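Long-range contacts in thiamin pyrophosphokinase (PDB 1IG0), which transfers a pyrophosphate group from ATP to thiamine, giving thiamine diphosphate and AMP, as a homodimer essential for making this cofactor in yeast: residues I31-L41 against K57-K65; V114-Q122 against N156-H166. All coordinates share one frame; numbering follows the deposited sequence.

Interaction 1: residues I31-L41 against K57-K65; sequences IHPNEDENSTL and KIWKLHDLK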
# COMPACT_ATOMS: atom_id res chain seq x y z
N ILE B 31 7.70 -0.45 -19.02
CA ILE B 31 8.88 -1.25 -18.71
C ILE B 31 9.98 -1.10 -19.75
O ILE B 31 11.16 -1.07 -19.41
CB ILE B 31 8.51 -2.75 -18.61
CG1 ILE B 31 7.42 -2.94 -17.56
CG2 ILE B 31 9.74 -3.58 -18.27
CD1 ILE B 31 6.83 -4.34 -17.53
N HIS B 32 9.59 -1.01 -21.01
CA HIS B 32 10.54 -0.86 -22.11
C HIS B 32 10.52 0.57 -22.64
O HIS B 32 9.69 0.92 -23.47
CB HIS B 32 10.20 -1.87 -23.22
CG HIS B 32 11.19 -1.92 -24.34
ND1 HIS B 32 11.34 -3.03 -25.14
CD2 HIS B 32 12.08 -1.00 -24.80
CE1 HIS B 32 12.27 -2.79 -26.05
NE2 HIS B 32 12.73 -1.57 -25.86
N PRO B 33 11.45 1.41 -22.16
CA PRO B 33 11.57 2.82 -22.56
C PRO B 33 11.66 3.00 -24.07
O PRO B 33 12.17 2.13 -24.78
CB PRO B 33 12.85 3.27 -21.85
CG PRO B 33 12.88 2.41 -20.63
CD PRO B 33 12.50 1.06 -21.18
N ASN B 34 11.17 4.13 -24.57
CA ASN B 34 11.22 4.41 -25.99
C ASN B 34 12.63 4.87 -26.36
O ASN B 34 13.32 5.47 -25.54
CB ASN B 34 10.19 5.48 -26.36
CG ASN B 34 8.77 5.05 -26.04
OD1 ASN B 34 8.34 3.95 -26.41
ND2 ASN B 34 8.02 5.91 -25.37
N GLU B 35 13.04 4.60 -27.59
CA GLU B 35 14.37 4.95 -28.06
C GLU B 35 14.80 6.41 -27.91
O GLU B 35 15.98 6.68 -27.66
CB GLU B 35 14.55 4.54 -29.53
CG GLU B 35 13.26 4.38 -30.34
CD GLU B 35 12.68 2.98 -30.24
OE1 GLU B 35 12.05 2.66 -29.21
OE2 GLU B 35 12.85 2.20 -31.20
N ASP B 36 13.86 7.35 -28.05
CA ASP B 36 14.19 8.77 -27.97
C ASP B 36 14.21 9.39 -26.57
O ASP B 36 14.66 10.52 -26.40
CB ASP B 36 13.20 9.57 -28.84
CG ASP B 36 13.72 10.95 -29.21
OD1 ASP B 36 14.59 11.49 -28.48
OD2 ASP B 36 13.25 11.51 -30.22
N GLU B 37 13.76 8.65 -25.56
CA GLU B 37 13.73 9.21 -24.21
C GLU B 37 14.81 8.66 -23.29
O GLU B 37 15.38 7.60 -23.55
CB GLU B 37 12.35 8.98 -23.59
CG GLU B 37 12.09 7.54 -23.18
CD GLU B 37 10.61 7.26 -22.95
OE1 GLU B 37 9.87 8.23 -22.69
OE2 GLU B 37 10.21 6.08 -23.01
N ASN B 38 15.09 9.39 -22.22
CA ASN B 38 16.07 8.94 -21.24
C ASN B 38 15.37 7.90 -20.37
O ASN B 38 14.14 7.84 -20.34
CB ASN B 38 16.56 10.10 -20.37
CG ASN B 38 17.59 10.96 -21.08
OD1 ASN B 38 18.53 10.45 -21.69
ND2 ASN B 38 17.43 12.28 -20.99
N SER B 39 16.14 7.09 -19.66
CA SER B 39 15.56 6.06 -18.82
C SER B 39 16.39 5.79 -17.57
O SER B 39 17.60 5.98 -17.56
CB SER B 39 15.39 4.77 -19.61
OG SER B 39 16.63 4.32 -20.12
N THR B 40 15.71 5.33 -16.52
CA THR B 40 16.38 5.03 -15.27
C THR B 40 15.68 3.92 -14.52
O THR B 40 14.45 3.84 -14.50
CB THR B 40 16.42 6.27 -14.34
OG1 THR B 40 17.13 7.33 -14.98
CG2 THR B 40 17.11 5.93 -13.02
N LEU B 41 16.47 3.05 -13.90
CA LEU B 41 15.95 1.97 -13.09
C LEU B 41 16.30 2.38 -11.66
O LEU B 41 17.47 2.45 -11.30
CB LEU B 41 16.63 0.64 -13.42
CG LEU B 41 16.26 -0.53 -12.50
CD1 LEU B 41 14.76 -0.81 -12.60
CD2 LEU B 41 17.06 -1.76 -12.89
N LYS B 57 16.94 -8.20 -17.99
CA LYS B 57 16.32 -7.52 -19.12
C LYS B 57 15.97 -6.07 -18.82
O LYS B 57 16.28 -5.18 -19.60
CB LYS B 57 15.05 -8.28 -19.54
CG LYS B 57 14.39 -7.71 -20.79
CD LYS B 57 15.37 -7.70 -21.96
CE LYS B 57 14.72 -7.17 -23.22
NZ LYS B 57 15.67 -7.15 -24.36
N ILE B 58 15.31 -5.84 -17.68
CA ILE B 58 14.93 -4.49 -17.29
C ILE B 58 16.17 -3.63 -17.08
O ILE B 58 16.16 -2.43 -17.35
CB ILE B 58 14.08 -4.52 -16.00
CG1 ILE B 58 12.71 -5.13 -16.31
CG2 ILE B 58 13.95 -3.12 -15.43
CD1 ILE B 58 11.84 -5.32 -15.09
N TRP B 59 17.24 -4.25 -16.59
CA TRP B 59 18.48 -3.52 -16.36
C TRP B 59 19.06 -3.09 -17.71
O TRP B 59 19.48 -1.95 -17.89
CB TRP B 59 19.48 -4.41 -15.62
CG TRP B 59 20.78 -3.74 -15.29
CD1 TRP B 59 21.80 -3.45 -16.15
CD2 TRP B 59 21.19 -3.25 -14.00
NE1 TRP B 59 22.83 -2.82 -15.47
CE2 TRP B 59 22.47 -2.68 -14.16
CE3 TRP B 59 20.59 -3.23 -12.73
CZ2 TRP B 59 23.18 -2.11 -13.09
CZ3 TRP B 59 21.29 -2.67 -11.67
CH2 TRP B 59 22.57 -2.11 -11.86
N LYS B 60 19.05 -4.01 -18.67
CA LYS B 60 19.57 -3.73 -20.00
C LYS B 60 18.71 -2.70 -20.74
O LYS B 60 19.21 -1.94 -21.57
CB LYS B 60 19.65 -5.02 -20.82
CG LYS B 60 20.35 -4.87 -22.16
CD LYS B 60 20.48 -6.22 -22.87
CE LYS B 60 21.30 -6.10 -24.15
NZ LYS B 60 20.69 -5.14 -25.12
N LEU B 61 17.42 -2.69 -20.43
CA LEU B 61 16.48 -1.76 -21.07
C LEU B 61 16.53 -0.34 -20.53
O LEU B 61 15.93 0.57 -21.10
CB LEU B 61 15.05 -2.30 -20.96
CG LEU B 61 14.69 -3.48 -21.85
CD1 LEU B 61 13.28 -3.96 -21.53
CD2 LEU B 61 14.79 -3.06 -23.31
N HIS B 62 17.24 -0.14 -19.42
CA HIS B 62 17.34 1.19 -18.84
C HIS B 62 18.78 1.68 -18.82
O HIS B 62 19.71 0.90 -18.64
CB HIS B 62 16.74 1.21 -17.43
CG HIS B 62 15.27 0.95 -17.41
ND1 HIS B 62 14.72 -0.28 -17.67
CD2 HIS B 62 14.22 1.79 -17.22
CE1 HIS B 62 13.40 -0.20 -17.64
NE2 HIS B 62 13.08 1.05 -17.36
N ASP B 63 18.95 2.99 -19.02
CA ASP B 63 20.27 3.59 -19.06
C ASP B 63 20.90 3.78 -17.68
O ASP B 63 21.88 3.10 -17.34
CB ASP B 63 20.20 4.94 -19.79
CG ASP B 63 21.52 5.69 -19.78
OD1 ASP B 63 22.58 5.03 -19.77
OD2 ASP B 63 21.49 6.93 -19.79
N LEU B 64 20.34 4.69 -16.89
CA LEU B 64 20.87 4.96 -15.56
C LEU B 64 20.27 4.04 -14.49
O LEU B 64 19.10 3.68 -14.55
CB LEU B 64 20.58 6.42 -15.18
CG LEU B 64 21.19 6.93 -13.87
CD1 LEU B 64 22.69 7.08 -14.02
CD2 LEU B 64 20.57 8.27 -13.50
N LYS B 65 21.10 3.67 -13.52
CA LYS B 65 20.66 2.83 -12.41
C LYS B 65 21.03 3.53 -11.11
O LYS B 65 22.20 3.85 -10.88
CB LYS B 65 21.31 1.45 -12.45
CG LYS B 65 20.87 0.56 -13.60
CD LYS B 65 21.62 0.89 -14.87
CE LYS B 65 21.19 -0.02 -16.01
NZ LYS B 65 22.03 0.20 -17.22
O HOH W 1 14.95 0.41 -23.80
O HOH W 2 18.82 7.62 -20.98
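Leu64 O receives two neighbours of the facing strand: Leu41 N donates to it at 2.8 Å, and the CA-H of Thr40 makes a weaker approach to the same oxygen. One step back along the strands, Leu64 N bonds to Ser39 O, onto which the Thr40 hydroxyl also turns in a weak bond. Ser39 extends the join with its side chain: OG, set between backbone N and carbonyl carbon (chi1 58°), accepts Asp63 N at 2.9 Å. The His62 ring is fixed by ND1, which donates to Ile58 O at 2.6 Å in the plane of that carbonyl. Pro33 CG lies over one face of this ring, 3.8 Å from its centroid, and Ile31 O comes within 3.0 Å of His62 CE1. Leu61 CD2 stands over the centre of the His32 imidazole, 3.6 Å from the centroid and 9° off the normal. Leu41 splits its methyls over the helix, CD1 meeting Ile58 CG2 at 3.7 Å and CD2 meeting Trp59 CE3 at 3.8 Å. Toward solvent, one water joins Asn38 OD1, Ser39 N and Asp63 OD2. Lys65, bent at chi2, brings NZ back to His62 O and Asp63 O, tying down the turn that leads from helix to strand. Parallel strands 38-43 and 64-68, joined in sequence by helix 52-61, form a beta-alpha-beta crossover of the catalytic domain's alpha-beta-alpha fold.

Interaction 2: residues V114-Q122 against N156-H166; sequences VTIIKQTTQ and NHGIELEKGIH. With VIB (3-(4-amino-2-methyl-pyrimidin-5-ylmethyl)-5-(2-hydroxy-ethyl)-4-methyl-thiazol-3-ium), chain D.
Asn156 grips Lys118 through both ends of its amide: OD1 accepts Lys118 N in plane, on a lone pair, at 2.8 Å and nearly straight (169°), while ND2 donates to Lys118 O at 3.0 Å. The same ND2 also donates to Ile159 O, which lies close to the amide plane and helps fix the amide's rotation. Gln119, bent at chi2 (-72°), curls its amide into the opposite segment. Its NE2 donates to Glu160 O at 2.8 Å and to Lys118 O, both roughly in the amide plane, so Lys118 O accepts from both side-chain amides. Gln119 OE1 accepts Ile165 N at 3.0 Å, from 50° above its carbonyl plane. Gln119 NE2 and Gly164 N reach Glu160 O from opposite faces, pinning it on two sides. Ile117 CD1 meets Ile159 CD1 at 3.5 Å, the side chains crossing at about a right angle, as do those of Ile165 and Gln119.

Strand 115-118 is one of the two outermost strands of its sheet within this chain. Strand 93-96 pairs along one side; on the other, Asn156 takes up a backbone N-H and carbonyl much as a neighbouring strand would, and the loop then leads into helix 164-175, with Lys163 as N-cap residue.

The flanks are looser and more open to solvent: Leu161, Glu162 and Lys163 are exposed. Thr115 CG2 lies over the His157 ring, 4.0 Å from its centroid, and a water bridges Ile116 N and His157 NE2. Backbone bonds hold the exposed side, Thr120 N to Leu161 O and Thr121 N to Glu162 O at 3.0 Å, while another water spans Thr121 OG1 and Glu162 OE2. Gln122, whose O accepts N4A of the bound thiamine at 3.0 Å, also packs against Trp270 of the second subunit, whose Ser285 bonds the ligand too.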
# COMPACT_ATOMS: atom_id res chain seq x y z
N VAL B 114 31.64 3.42 -8.08
CA VAL B 114 30.25 3.86 -8.12
C VAL B 114 30.23 5.26 -7.51
O VAL B 114 30.89 5.50 -6.50
CB VAL B 114 29.32 2.95 -7.29
CG1 VAL B 114 27.94 3.59 -7.16
CG2 VAL B 114 29.20 1.59 -7.96
N THR B 115 29.50 6.18 -8.12
CA THR B 115 29.43 7.54 -7.58
C THR B 115 28.50 7.53 -6.38
O THR B 115 27.28 7.45 -6.51
CB THR B 115 28.89 8.53 -8.63
OG1 THR B 115 29.77 8.54 -9.77
CG2 THR B 115 28.82 9.94 -8.04
N ILE B 116 29.09 7.62 -5.19
CA ILE B 116 28.33 7.61 -3.95
C ILE B 116 28.20 9.03 -3.41
O ILE B 116 29.19 9.72 -3.19
CB ILE B 116 29.02 6.72 -2.90
CG1 ILE B 116 29.20 5.31 -3.46
CG2 ILE B 116 28.18 6.67 -1.63
CD1 ILE B 116 29.94 4.36 -2.56
N ILE B 117 26.96 9.46 -3.20
CA ILE B 117 26.67 10.80 -2.71
C ILE B 117 25.95 10.78 -1.37
O ILE B 117 24.90 10.15 -1.23
CB ILE B 117 25.80 11.58 -3.72
CG1 ILE B 117 26.50 11.63 -5.08
CG2 ILE B 117 25.52 12.99 -3.20
CD1 ILE B 117 25.65 12.21 -6.19
N LYS B 118 26.51 11.47 -0.39
CA LYS B 118 25.93 11.54 0.94
C LYS B 118 25.09 12.80 1.11
O LYS B 118 25.51 13.90 0.73
CB LYS B 118 27.04 11.49 2.00
CG LYS B 118 26.57 11.52 3.45
CD LYS B 118 27.71 11.16 4.39
CE LYS B 118 27.29 11.22 5.85
NZ LYS B 118 27.07 12.62 6.31
N GLN B 119 23.89 12.63 1.66
CA GLN B 119 22.96 13.73 1.92
C GLN B 119 22.35 13.43 3.28
O GLN B 119 21.64 12.44 3.45
CB GLN B 119 21.88 13.78 0.84
CG GLN B 119 22.39 14.22 -0.53
CD GLN B 119 22.73 15.70 -0.57
OE1 GLN B 119 21.85 16.55 -0.78
NE2 GLN B 119 24.00 16.03 -0.36
N THR B 120 22.62 14.30 4.25
CA THR B 120 22.14 14.09 5.62
C THR B 120 20.78 14.65 6.01
O THR B 120 20.24 14.27 7.06
CB THR B 120 23.16 14.66 6.63
OG1 THR B 120 23.20 16.08 6.52
CG2 THR B 120 24.55 14.10 6.36
N THR B 121 20.21 15.53 5.20
CA THR B 121 18.92 16.12 5.54
C THR B 121 17.84 15.09 5.85
O THR B 121 17.64 14.13 5.10
CB THR B 121 18.39 17.05 4.43
OG1 THR B 121 17.18 17.68 4.87
CG2 THR B 121 18.11 16.26 3.16
N GLN B 122 17.15 15.29 6.96
CA GLN B 122 16.07 14.40 7.38
C GLN B 122 14.73 15.03 7.04
O GLN B 122 13.70 14.66 7.61
CB GLN B 122 16.15 14.12 8.88
CG GLN B 122 17.37 13.32 9.31
CD GLN B 122 17.53 12.04 8.51
OE1 GLN B 122 18.27 12.00 7.52
NE2 GLN B 122 16.83 10.99 8.93
N ASN B 156 32.70 14.35 -1.14
CA ASN B 156 31.31 14.16 -1.55
C ASN B 156 31.07 14.72 -2.95
O ASN B 156 29.98 15.20 -3.27
CB ASN B 156 30.37 14.83 -0.54
CG ASN B 156 28.97 14.24 -0.58
OD1 ASN B 156 28.80 13.02 -0.62
ND2 ASN B 156 27.96 15.10 -0.56
N HIS B 157 32.09 14.64 -3.79
CA HIS B 157 32.01 15.11 -5.17
C HIS B 157 31.62 16.58 -5.30
O HIS B 157 31.03 16.98 -6.30
CB HIS B 157 31.03 14.23 -5.95
CG HIS B 157 31.44 12.79 -6.01
ND1 HIS B 157 32.48 12.34 -6.79
CD2 HIS B 157 30.96 11.70 -5.36
CE1 HIS B 157 32.63 11.04 -6.62
NE2 HIS B 157 31.72 10.62 -5.76
N GLY B 158 31.96 17.37 -4.29
CA GLY B 158 31.65 18.79 -4.32
C GLY B 158 30.20 19.14 -4.05
O GLY B 158 29.77 20.27 -4.28
N ILE B 159 29.43 18.16 -3.57
CA ILE B 159 28.02 18.38 -3.27
C ILE B 159 27.84 18.67 -1.79
O ILE B 159 28.29 17.90 -0.94
CB ILE B 159 27.19 17.14 -3.66
CG1 ILE B 159 27.40 16.82 -5.14
CG2 ILE B 159 25.71 17.38 -3.38
CD1 ILE B 159 26.80 15.50 -5.58
N GLU B 160 27.18 19.78 -1.47
CA GLU B 160 26.95 20.17 -0.09
C GLU B 160 26.27 19.01 0.65
O GLU B 160 25.22 18.53 0.24
CB GLU B 160 26.09 21.44 -0.03
CG GLU B 160 26.03 22.09 1.34
CD GLU B 160 24.95 21.49 2.21
OE1 GLU B 160 25.16 21.39 3.44
OE2 GLU B 160 23.88 21.13 1.67
N LEU B 161 26.90 18.59 1.75
CA LEU B 161 26.43 17.46 2.55
C LEU B 161 24.99 17.40 3.07
O LEU B 161 24.38 16.34 3.04
CB LEU B 161 27.38 17.25 3.73
CG LEU B 161 28.71 16.56 3.39
CD1 LEU B 161 29.63 16.56 4.60
CD2 LEU B 161 28.42 15.13 2.93
N GLU B 162 24.45 18.52 3.54
CA GLU B 162 23.09 18.49 4.07
C GLU B 162 21.99 18.33 3.02
O GLU B 162 21.21 17.38 3.08
CB GLU B 162 22.80 19.75 4.88
CG GLU B 162 21.46 19.69 5.61
CD GLU B 162 21.09 20.99 6.30
OE1 GLU B 162 21.98 21.60 6.93
OE2 GLU B 162 19.92 21.40 6.21
N LYS B 163 21.93 19.25 2.07
CA LYS B 163 20.89 19.22 1.05
C LYS B 163 21.37 19.71 -0.31
O LYS B 163 20.58 20.23 -1.10
CB LYS B 163 19.71 20.08 1.52
CG LYS B 163 20.14 21.48 1.93
CD LYS B 163 19.01 22.25 2.59
CE LYS B 163 19.49 23.60 3.09
NZ LYS B 163 18.42 24.35 3.79
N GLY B 164 22.66 19.54 -0.59
CA GLY B 164 23.22 19.99 -1.85
C GLY B 164 22.46 19.57 -3.10
O GLY B 164 22.22 20.39 -3.99
N ILE B 165 22.09 18.29 -3.19
CA ILE B 165 21.38 17.80 -4.36
C ILE B 165 20.06 18.55 -4.58
O ILE B 165 19.69 18.82 -5.72
CB ILE B 165 21.09 16.29 -4.25
CG1 ILE B 165 22.40 15.50 -4.28
CG2 ILE B 165 20.20 15.84 -5.41
CD1 ILE B 165 23.19 15.64 -5.58
N HIS B 166 19.37 18.89 -3.50
CA HIS B 166 18.12 19.62 -3.63
C HIS B 166 18.38 21.07 -4.04
O HIS B 166 17.67 21.63 -4.86
CB HIS B 166 17.32 19.61 -2.33
CG HIS B 166 15.94 20.19 -2.47
ND1 HIS B 166 14.93 19.56 -3.16
CD2 HIS B 166 15.43 21.37 -2.04
CE1 HIS B 166 13.85 20.32 -3.15
NE2 HIS B 166 14.12 21.43 -2.48
CM2 VIB D . 6.42 16.58 9.44
N4A VIB D . 11.29 15.86 8.84
CM4 VIB D . 13.28 11.08 8.95
O1 VIB D . 12.65 9.37 4.44
C7 VIB D . 13.47 9.16 5.59
C6 VIB D . 14.08 10.50 6.05
C2 VIB D . 11.15 12.97 6.74
S1 VIB D . 11.95 12.34 5.27
C5 VIB D . 12.96 11.44 6.47
C4 VIB D . 12.59 11.71 7.75
N3 VIB D . 11.61 12.54 7.83
C7A VIB D . 11.02 12.98 9.13
C4A VIB D . 10.01 15.32 9.07
N3A VIB D . 8.89 16.18 9.14
C2A VIB D . 7.61 15.66 9.36
N1A VIB D . 7.44 14.27 9.51
C6A VIB D . 8.55 13.41 9.44
C5A VIB D . 9.84 13.92 9.22
O HOH W 3 31.91 7.97 -4.75
O HOH W 4 17.93 19.32 7.33

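Overall arrangement
Both contacts belong to one large sheet, interaction 1 inside it and interaction 2 at its rim. Interaction 1 joins neighbouring strands 38-43 and 64-68 nearer the middle of the chain (about 12 Å from its centre to that of the contact, against about 23 Å for interaction 2) and is largely buried; regular parallel pairing and apolar packing on a helix dominate. Interaction 2 holds a loop against edge strand 115-118, where side-chain amides and waters do much of the bonding. Strand 93-96 separates the two, and Asn92, just before it, bonds Lys65 by its side chain and Thr115 by its backbone. Helix 126-139 touches both, through Thr40 and Ile117. Interaction 2 alone reaches thiamine.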